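Local coordinates for flavoprotein (PDB 5V8S), which probably transfers electrons as an FMN-binding flavo-diiron oxidoreductase, joining a metallo-beta-lactamase-like domain that holds a mu-oxo-diiron centre to a flavodoxin-like domain, at residues S320-F325 with E352-V357; K348-K353 with T378-L383. The protein carries 1 engineered substitution. All coordinates share one frame; numbering follows the deposited sequence.

Interaction 1 (S320-F325 with E352-V357)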
ATOM      1  N   SER A 320      12.855 -10.160 -15.724  1.00 19.52           N
ATOM      2  CA  SER A 320      13.908  -9.150 -15.677  1.00 19.61           C
ATOM      3  C   SER A 320      15.279  -9.799 -15.514  1.00 19.92           C
ATOM      4  O   SER A 320      15.438 -10.768 -14.765  1.00 21.23           O
ATOM      5  CB  SER A 320      13.682  -8.217 -14.484  1.00 19.45           C
ATOM      6  OG  SER A 320      12.541  -7.414 -14.676  1.00 20.67           O
ATOM      7  N   GLU A 321      16.288  -9.251 -16.209  1.00 20.32           N
ATOM      8  CA  GLU A 321      17.649  -9.705 -15.954  1.00 21.30           C
ATOM      9  C   GLU A 321      18.141  -9.232 -14.596  1.00 21.26           C
ATOM     10  O   GLU A 321      18.954  -9.913 -13.952  1.00 22.26           O
ATOM     11  CB  GLU A 321      18.616  -9.157 -17.003  1.00 24.15           C
ATOM     12  CG  GLU A 321      18.461  -9.680 -18.391  1.00 27.43           C
ATOM     13  CD  GLU A 321      19.738  -9.461 -19.182  1.00 31.53           C
ATOM     14  OE1 GLU A 321      20.718 -10.172 -18.897  1.00 33.54           O
ATOM     15  OE2 GLU A 321      19.780  -8.562 -20.045  1.00 33.41           O
ATOM     16  N   ALA A 322      17.667  -8.068 -14.154  1.00 19.90           N
ATOM     17  CA  ALA A 322      18.163  -7.436 -12.941  1.00 18.75           C
ATOM     18  C   ALA A 322      17.118  -6.451 -12.456  1.00 18.29           C
ATOM     19  O   ALA A 322      16.246  -6.016 -13.215  1.00 18.58           O
ATOM     20  CB  ALA A 322      19.483  -6.690 -13.190  1.00 19.33           C
ATOM     21  N   LEU A 323      17.237  -6.084 -11.185  1.00 18.03           N
ATOM     22  CA  LEU A 323      16.425  -5.036 -10.586  1.00 18.06           C
ATOM     23  C   LEU A 323      17.325  -3.907 -10.102  1.00 18.78           C
ATOM     24  O   LEU A 323      18.460  -4.130  -9.673  1.00 19.83           O
ATOM     25  CB  LEU A 323      15.629  -5.549  -9.374  1.00 18.33           C
ATOM     26  CG  LEU A 323      14.756  -6.786  -9.576  1.00 18.23           C
ATOM     27  CD1 LEU A 323      14.002  -7.110  -8.297  1.00 18.56           C
ATOM     28  CD2 LEU A 323      13.796  -6.563 -10.735  1.00 19.99           C
ATOM     29  N   ILE A 324      16.809  -2.692 -10.180  1.00 17.28           N
ATOM     30  CA  ILE A 324      17.502  -1.526  -9.643  1.00 17.76           C
ATOM     31  C   ILE A 324      16.540  -0.815  -8.711  1.00 18.60           C
ATOM     32  O   ILE A 324      15.413  -0.495  -9.110  1.00 20.70           O
ATOM     33  CB  ILE A 324      17.989  -0.559 -10.738  1.00 19.44           C
ATOM     34  CG1 ILE A 324      19.027  -1.245 -11.620  1.00 20.86           C
ATOM     35  CG2 ILE A 324      18.592   0.698 -10.090  1.00 20.88           C
ATOM     36  CD1 ILE A 324      19.695  -0.354 -12.568  1.00 24.17           C
ATOM     37  N   PHE A 325      16.984  -0.557  -7.484  1.00 18.84           N
ATOM     38  CA  PHE A 325      16.170   0.107  -6.474  1.00 17.87           C
ATOM     39  C   PHE A 325      16.746   1.479  -6.155  1.00 17.93           C
ATOM     40  O   PHE A 325      17.967   1.637  -6.052  1.00 20.40           O
ATOM     41  CB  PHE A 325      16.122  -0.719  -5.188  1.00 18.74           C
ATOM     42  CG  PHE A 325      15.363  -1.992  -5.340  1.00 18.96           C
ATOM     43  CD1 PHE A 325      13.978  -1.986  -5.319  1.00 20.30           C
ATOM     44  CD2 PHE A 325      16.030  -3.182  -5.518  1.00 19.53           C
ATOM     45  CE1 PHE A 325      13.270  -3.160  -5.493  1.00 20.96           C
ATOM     46  CE2 PHE A 325      15.334  -4.361  -5.686  1.00 19.79           C
ATOM     47  CZ  PHE A 325      13.954  -4.350  -5.666  1.00 20.41           C
ATOM     48  N   GLU A 352      17.090 -15.504  -7.811  1.00 23.58           N
ATOM     49  CA  GLU A 352      18.531 -15.243  -7.742  1.00 25.25           C
ATOM     50  C   GLU A 352      18.922 -14.397  -8.953  1.00 25.19           C
ATOM     51  O   GLU A 352      19.438 -14.883  -9.955  1.00 26.57           O
ATOM     52  CB  GLU A 352      19.341 -16.533  -7.653  1.00 29.43           C
ATOM     53  CG  GLU A 352      20.822 -16.270  -7.347  1.00 34.29           C
ATOM     54  CD  GLU A 352      21.720 -17.478  -7.545  1.00 39.76           C
ATOM     55  OE1 GLU A 352      21.223 -18.620  -7.459  1.00 40.98           O
ATOM     56  OE2 GLU A 352      22.932 -17.270  -7.786  1.00 41.03           O
ATOM     57  N   LYS A 353      18.667 -13.100  -8.844  1.00 22.70           N
ATOM     58  CA  LYS A 353      18.970 -12.120  -9.872  1.00 22.06           C
ATOM     59  C   LYS A 353      19.834 -11.017  -9.283  1.00 22.10           C
ATOM     60  O   LYS A 353      19.725 -10.702  -8.091  1.00 22.23           O
ATOM     61  CB  LYS A 353      17.692 -11.479 -10.438  1.00 22.10           C
ATOM     62  CG  LYS A 353      16.806 -12.468 -11.193  1.00 21.52           C
ATOM     63  CD  LYS A 353      15.445 -11.921 -11.561  1.00 20.93           C
ATOM     64  CE  LYS A 353      14.567 -12.958 -12.255  1.00 21.09           C
ATOM     65  NZ  LYS A 353      15.043 -13.208 -13.628  1.00 21.45           N
ATOM     66  N   PRO A 354      20.697 -10.411 -10.087  1.00 21.72           N
ATOM     67  CA  PRO A 354      21.499  -9.294  -9.585  1.00 22.51           C
ATOM     68  C   PRO A 354      20.676  -8.034  -9.396  1.00 22.32           C
ATOM     69  O   PRO A 354      19.697  -7.780 -10.103  1.00 21.61           O
ATOM     70  CB  PRO A 354      22.548  -9.096 -10.677  1.00 23.55           C
ATOM     71  CG  PRO A 354      21.970  -9.720 -11.886  1.00 24.20           C
ATOM     72  CD  PRO A 354      21.056 -10.793 -11.465  1.00 22.77           C
ATOM     73  N   VAL A 355      21.119  -7.221  -8.436  1.00 21.14           N
ATOM     74  CA  VAL A 355      20.432  -5.996  -8.047  1.00 20.08           C
ATOM     75  C   VAL A 355      21.464  -4.898  -7.834  1.00 19.80           C
ATOM     76  O   VAL A 355      22.560  -5.152  -7.328  1.00 22.05           O
ATOM     77  CB  VAL A 355      19.620  -6.215  -6.749  1.00 21.90           C
ATOM     78  CG1 VAL A 355      19.019  -4.929  -6.200  1.00 24.14           C
ATOM     79  CG2 VAL A 355      18.533  -7.278  -6.991  1.00 21.28           C
ATOM     80  N   LEU A 356      21.103  -3.673  -8.206  1.00 19.01           N
ATOM     81  CA  LEU A 356      21.810  -2.473  -7.772  1.00 19.04           C
ATOM     82  C   LEU A 356      20.915  -1.720  -6.805  1.00 18.44           C
ATOM     83  O   LEU A 356      19.710  -1.600  -7.043  1.00 19.73           O
ATOM     84  CB  LEU A 356      22.089  -1.521  -8.937  1.00 20.09           C
ATOM     85  CG  LEU A 356      23.009  -2.008 -10.053  1.00 21.58           C
ATOM     86  CD1 LEU A 356      23.109  -0.960 -11.152  1.00 20.38           C
ATOM     87  CD2 LEU A 356      24.383  -2.369  -9.493  1.00 22.17           C
ATOM     88  N   VAL A 357      21.510  -1.174  -5.743  1.00 18.49           N
ATOM     89  CA  VAL A 357      20.798  -0.342  -4.784  1.00 18.66           C
ATOM     90  C   VAL A 357      21.416   1.046  -4.813  1.00 19.54           C
ATOM     91  O   VAL A 357      22.642   1.188  -4.720  1.00 19.70           O
ATOM     92  CB  VAL A 357      20.833  -0.928  -3.361  1.00 20.25           C
ATOM     93  CG1 VAL A 357      20.129   0.035  -2.369  1.00 21.14           C
ATOM     94  CG2 VAL A 357      20.195  -2.305  -3.335  1.00 20.38           C
TER

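Interaction 2 (K348-K353 with T378-L383)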
ATOM      1  N   LYS A 348       6.844 -13.107  -2.973  1.00 18.03           N
ATOM      2  CA  LYS A 348       6.229 -13.638  -4.185  1.00 17.80           C
ATOM      3  C   LYS A 348       7.184 -13.842  -5.341  1.00 17.92           C
ATOM      4  O   LYS A 348       6.863 -14.615  -6.242  1.00 19.64           O
ATOM      5  CB  LYS A 348       5.122 -12.695  -4.682  1.00 17.40           C
ATOM      6  CG  LYS A 348       3.991 -12.481  -3.687  1.00 18.38           C
ATOM      7  CD  LYS A 348       3.120 -13.720  -3.530  1.00 19.03           C
ATOM      8  CE  LYS A 348       1.902 -13.418  -2.677  1.00 20.15           C
ATOM      9  NZ  LYS A 348       0.864 -14.471  -2.754  1.00 21.51           N
ATOM     10  N   ALA A 349       8.311 -13.132  -5.361  1.00 18.11           N
ATOM     11  CA  ALA A 349       9.174 -13.075  -6.529  1.00 18.02           C
ATOM     12  C   ALA A 349      10.635 -13.135  -6.099  1.00 19.12           C
ATOM     13  O   ALA A 349      11.466 -12.316  -6.497  1.00 19.56           O
ATOM     14  CB  ALA A 349       8.855 -11.824  -7.343  1.00 18.95           C
ATOM     15  N   ASN A 350      10.956 -14.150  -5.302  1.00 19.83           N
ATOM     16  CA  ASN A 350      12.266 -14.297  -4.687  1.00 21.60           C
ATOM     17  C   ASN A 350      13.158 -15.102  -5.628  1.00 21.70           C
ATOM     18  O   ASN A 350      13.186 -16.331  -5.590  1.00 23.15           O
ATOM     19  CB  ASN A 350      12.111 -14.986  -3.343  1.00 25.20           C
ATOM     20  CG  ASN A 350      13.349 -14.879  -2.497  1.00 30.51           C
ATOM     21  OD1 ASN A 350      14.226 -14.074  -2.781  1.00 33.86           O
ATOM     22  ND2 ASN A 350      13.435 -15.694  -1.458  1.00 32.76           N
ATOM     23  N   TYR A 351      13.912 -14.393  -6.471  1.00 20.52           N
ATOM     24  CA  TYR A 351      14.735 -14.997  -7.514  1.00 20.67           C
ATOM     25  C   TYR A 351      16.198 -14.641  -7.302  1.00 21.96           C
ATOM     26  O   TYR A 351      16.521 -13.584  -6.745  1.00 21.88           O
ATOM     27  CB  TYR A 351      14.337 -14.460  -8.898  1.00 20.54           C
ATOM     28  CG  TYR A 351      12.955 -14.848  -9.359  1.00 20.44           C
ATOM     29  CD1 TYR A 351      12.721 -16.092  -9.943  1.00 20.12           C
ATOM     30  CD2 TYR A 351      11.880 -13.976  -9.232  1.00 20.62           C
ATOM     31  CE1 TYR A 351      11.477 -16.442 -10.372  1.00 19.98           C
ATOM     32  CE2 TYR A 351      10.621 -14.338  -9.657  1.00 19.52           C
ATOM     33  CZ  TYR A 351      10.428 -15.574 -10.239  1.00 19.20           C
ATOM     34  OH  TYR A 351       9.172 -15.910 -10.663  1.00 18.93           O
ATOM     35  N   GLU A 352      17.090 -15.504  -7.811  1.00 23.58           N
ATOM     36  CA  GLU A 352      18.531 -15.243  -7.742  1.00 25.25           C
ATOM     37  C   GLU A 352      18.922 -14.397  -8.953  1.00 25.19           C
ATOM     38  O   GLU A 352      19.438 -14.883  -9.955  1.00 26.57           O
ATOM     39  CB  GLU A 352      19.341 -16.533  -7.653  1.00 29.43           C
ATOM     40  CG  GLU A 352      20.822 -16.270  -7.347  1.00 34.29           C
ATOM     41  CD  GLU A 352      21.720 -17.478  -7.545  1.00 39.76           C
ATOM     42  OE1 GLU A 352      21.223 -18.620  -7.459  1.00 40.98           O
ATOM     43  OE2 GLU A 352      22.932 -17.270  -7.786  1.00 41.03           O
ATOM     44  N   LYS A 353      18.667 -13.100  -8.844  1.00 22.70           N
ATOM     45  CA  LYS A 353      18.970 -12.120  -9.872  1.00 22.06           C
ATOM     46  C   LYS A 353      19.834 -11.017  -9.283  1.00 22.10           C
ATOM     47  O   LYS A 353      19.725 -10.702  -8.091  1.00 22.23           O
ATOM     48  CB  LYS A 353      17.692 -11.479 -10.438  1.00 22.10           C
ATOM     49  CG  LYS A 353      16.806 -12.468 -11.193  1.00 21.52           C
ATOM     50  CD  LYS A 353      15.445 -11.921 -11.561  1.00 20.93           C
ATOM     51  CE  LYS A 353      14.567 -12.958 -12.255  1.00 21.09           C
ATOM     52  NZ  LYS A 353      15.043 -13.208 -13.628  1.00 21.45           N
ATOM     53  N   THR A 378      17.870 -12.583   0.926  1.00 47.46           N
ATOM     54  CA  THR A 378      17.119 -13.288  -0.089  1.00 43.31           C
ATOM     55  C   THR A 378      18.045 -13.870  -1.132  1.00 40.65           C
ATOM     56  O   THR A 378      19.278 -13.828  -1.019  1.00 40.23           O
ATOM     57  CB  THR A 378      16.105 -12.335  -0.717  1.00 44.16           C
ATOM     58  OG1 THR A 378      16.771 -11.374  -1.557  1.00 44.32           O
ATOM     59  CG2 THR A 378      15.356 -11.599   0.361  1.00 44.28           C
ATOM     60  N   LYS A 379      17.437 -14.430  -2.172  1.00 38.17           N
ATOM     61  CA  LYS A 379      18.215 -14.982  -3.254  1.00 37.45           C
ATOM     62  C   LYS A 379      18.780 -13.891  -4.134  1.00 33.71           C
ATOM     63  O   LYS A 379      19.717 -14.161  -4.890  1.00 33.64           O
ATOM     64  CB  LYS A 379      17.359 -15.930  -4.087  1.00 38.70           C
ATOM     65  CG  LYS A 379      16.849 -17.149  -3.323  1.00 41.53           C
ATOM     66  CD  LYS A 379      16.267 -18.198  -4.279  1.00 44.17           C
ATOM     67  CE  LYS A 379      14.940 -18.759  -3.776  1.00 46.57           C
ATOM     68  NZ  LYS A 379      14.341 -19.765  -4.718  1.00 47.74           N
ATOM     69  N   PHE A 380      18.261 -12.660  -4.036  1.00 30.63           N
ATOM     70  CA  PHE A 380      18.806 -11.597  -4.864  1.00 27.58           C
ATOM     71  C   PHE A 380      20.240 -11.324  -4.447  1.00 29.87           C
ATOM     72  O   PHE A 380      20.604 -11.457  -3.272  1.00 31.69           O
ATOM     73  CB  PHE A 380      17.970 -10.319  -4.768  1.00 24.91           C
ATOM     74  CG  PHE A 380      16.642 -10.414  -5.455  1.00 23.06           C
ATOM     75  CD1 PHE A 380      16.537 -10.214  -6.825  1.00 22.28           C
ATOM     76  CD2 PHE A 380      15.498 -10.722  -4.738  1.00 22.62           C
ATOM     77  CE1 PHE A 380      15.307 -10.322  -7.468  1.00 21.18           C
ATOM     78  CE2 PHE A 380      14.268 -10.826  -5.367  1.00 22.39           C
ATOM     79  CZ  PHE A 380      14.163 -10.636  -6.728  1.00 21.03           C
ATOM     80  N   ARG A 381      21.055 -10.948  -5.426  1.00 29.50           N
ATOM     81  CA  ARG A 381      22.472 -10.664  -5.221  1.00 30.55           C
ATOM     82  C   ARG A 381      22.722  -9.180  -5.452  1.00 27.99           C
ATOM     83  O   ARG A 381      22.658  -8.704  -6.592  1.00 28.29           O
ATOM     84  CB  ARG A 381      23.322 -11.509  -6.159  1.00 33.71           C
ATOM     85  CG  ARG A 381      23.159 -12.998  -5.890  1.00 38.12           C
ATOM     86  CD  ARG A 381      23.730 -13.344  -4.517  1.00 41.49           C
ATOM     87  NE  ARG A 381      23.592 -14.753  -4.178  1.00 45.64           N
ATOM     88  CZ  ARG A 381      24.263 -15.731  -4.772  1.00 49.55           C
ATOM     89  NH1 ARG A 381      25.107 -15.455  -5.759  1.00 51.74           N
ATOM     90  NH2 ARG A 381      24.083 -16.989  -4.388  1.00 48.86           N
ATOM     91  N   ILE A 382      23.038  -8.462  -4.379  1.00 26.95           N
ATOM     92  CA  ILE A 382      23.303  -7.028  -4.477  1.00 25.30           C
ATOM     93  C   ILE A 382      24.732  -6.838  -4.963  1.00 25.12           C
ATOM     94  O   ILE A 382      25.684  -7.229  -4.283  1.00 26.59           O
ATOM     95  CB  ILE A 382      23.087  -6.320  -3.134  1.00 27.06           C
ATOM     96  CG1 ILE A 382      21.648  -6.512  -2.650  1.00 30.96           C
ATOM     97  CG2 ILE A 382      23.421  -4.832  -3.295  1.00 27.01           C
ATOM     98  CD1 ILE A 382      21.429  -6.049  -1.224  1.00 33.35           C
ATOM     99  N   LEU A 383      24.885  -6.221  -6.134  1.00 23.60           N
ATOM    100  CA  LEU A 383      26.221  -6.037  -6.691  1.00 23.83           C
ATOM    101  C   LEU A 383      26.947  -4.865  -6.058  1.00 23.53           C
ATOM    102  O   LEU A 383      28.163  -4.926  -5.856  1.00 24.97           O
ATOM    103  CB  LEU A 383      26.150  -5.808  -8.196  1.00 24.68           C
ATOM    104  CG  LEU A 383      25.460  -6.900  -8.992  1.00 25.47           C
ATOM    105  CD1 LEU A 383      25.594  -6.577 -10.480  1.00 26.76           C
ATOM    106  CD2 LEU A 383      26.084  -8.245  -8.680  1.00 26.60           C
TER
HETATM  107  O   HOH W   1      13.977 -19.117  -7.439  1.00 44.01           O

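Interaction 1 (S320-F325 with E352-V357)
Leu323, Ile324 and Phe325 run parallel to Val355, Leu356 and Val357, level with them in that order, the strand axes 4.8 Å apart. Three backbone bonds stitch the strands: Leu323 N gives to Pro354 O (3.2 Å), Leu356 N to Leu323 O, and Phe325 N to Leu356 O, the last close to straight at 169°. The packing is tightest at the Phe325 end. There Val355 CG1, anti to its own backbone N (chi1 173°), comes up in the plane of the phenyl ring and meets the edge at CD2, 3.5 Å away. A branched valine suits this place, because its second methyl, CG2, is left to rest on Leu323 CB on the same face. On the other face Ile324 and Leu356 lie side by side and point the same way, their CD1 atoms 3.7 Å apart, and Ile402 of helix 395-409 covers the leucine.

The looser, solvent side is at the partly exposed Pro354, whose CG lies 4.1 Å from Ala322 CB. Its CD lies 3.4 Å from Glu321 O, on the side where an N-H would otherwise face that oxygen. Buried and polar by contrast, Lys353 reaches back along an extended chain until a bend at chi4 (-72°) brings NZ to Ser320 O at 2.7 Å. Gly261 O and Pro318 O also accept from this ammonium, so three backbone oxygens grip a buried charge, for which lysine has the length. Strands 322-327 and 354-360, joined through helix 336-348, form a beta-alpha-beta crossover of the flavodoxin-like fold.

Interaction 2 (K348-K353 with T378-L383)
The loop that leads from helix 336-348 into strand 354-360 meets the ST turn entering strand 381-388, where Phe380 slots in against Tyr351 and Ala349. In that turn Thr378 OG1 accepts from Phe380 N and also bonds to Leu375 O. Backbone oxygens approach the ring of Phe380 from face and edge: Tyr351 O sits 3.3 Å above the ring plane, over its centre, while Ala349 O and Lys353 O come to the edge, Ala349 O 3.2 Å from CZ. The edge carries slightly positive C-H groups, which suits an oxygen there; an oxygen over the face is electrostatically less favourable. Phenylalanine fits this spot as a flat apolar plug, with Ile345 of helix 336-348 and Val355 packing on it too.

Asn350 reaches the turn with CG anti to the backbone N (chi1 -166°). Its OD1 accepts from Lys379 N at 3.3 Å, the donor tilted 24° from the amide plane, and the short polar side chain thereby ties the loop to the turn. Arg381 N gives a nearly straight bond to Lys353 O (3.0 Å, 173° at the hydrogen) from above the carbonyl plane, joining the loop's end to the edge strand of the five-stranded parallel sheet of the flavodoxin-like domain. Glu352, the centre of an inverse gamma turn, sends its CA hydrogen toward Lys379 O.

On the exposed side the long chains of Glu352, Arg381 and Lys379 can keep their charged ends at the solvent. Glu352 OE2 lies over a face of the Arg381 guanidinium, 3.5 Å from NH1, a long, weak ion pair in which no N-H points at the oxygen. Lys379 NZ donates to a water 2.8 Å away, and that water gives a weak bond to Asn350 O, which also accepts from Lys218 NZ.

Interaction 1 is almost wholly buried, whereas interaction 2 is part core, part surface, and their centres lie about 7 Å apart. Segments 352-357 and 348-353 both include Lys353, whose side chain serves interaction 1 and whose carbonyl serves interaction 2. Strand 354-360 pairs with 322-327 in interaction 1; its other neighbour, strand 381-388, begins in interaction 2, and probable hydrogen bonds link Val355 N to Arg381 O and Val355 O to Leu383 N. Phe380 bridges the two contacts by touching Leu323 and Val355. Strand pairing and apolar packing, with one buried ammonium, make up the interior, while the loop contact relies on a side-chain amide, one backbone bond where the strand pairing starts and solvent-side charges.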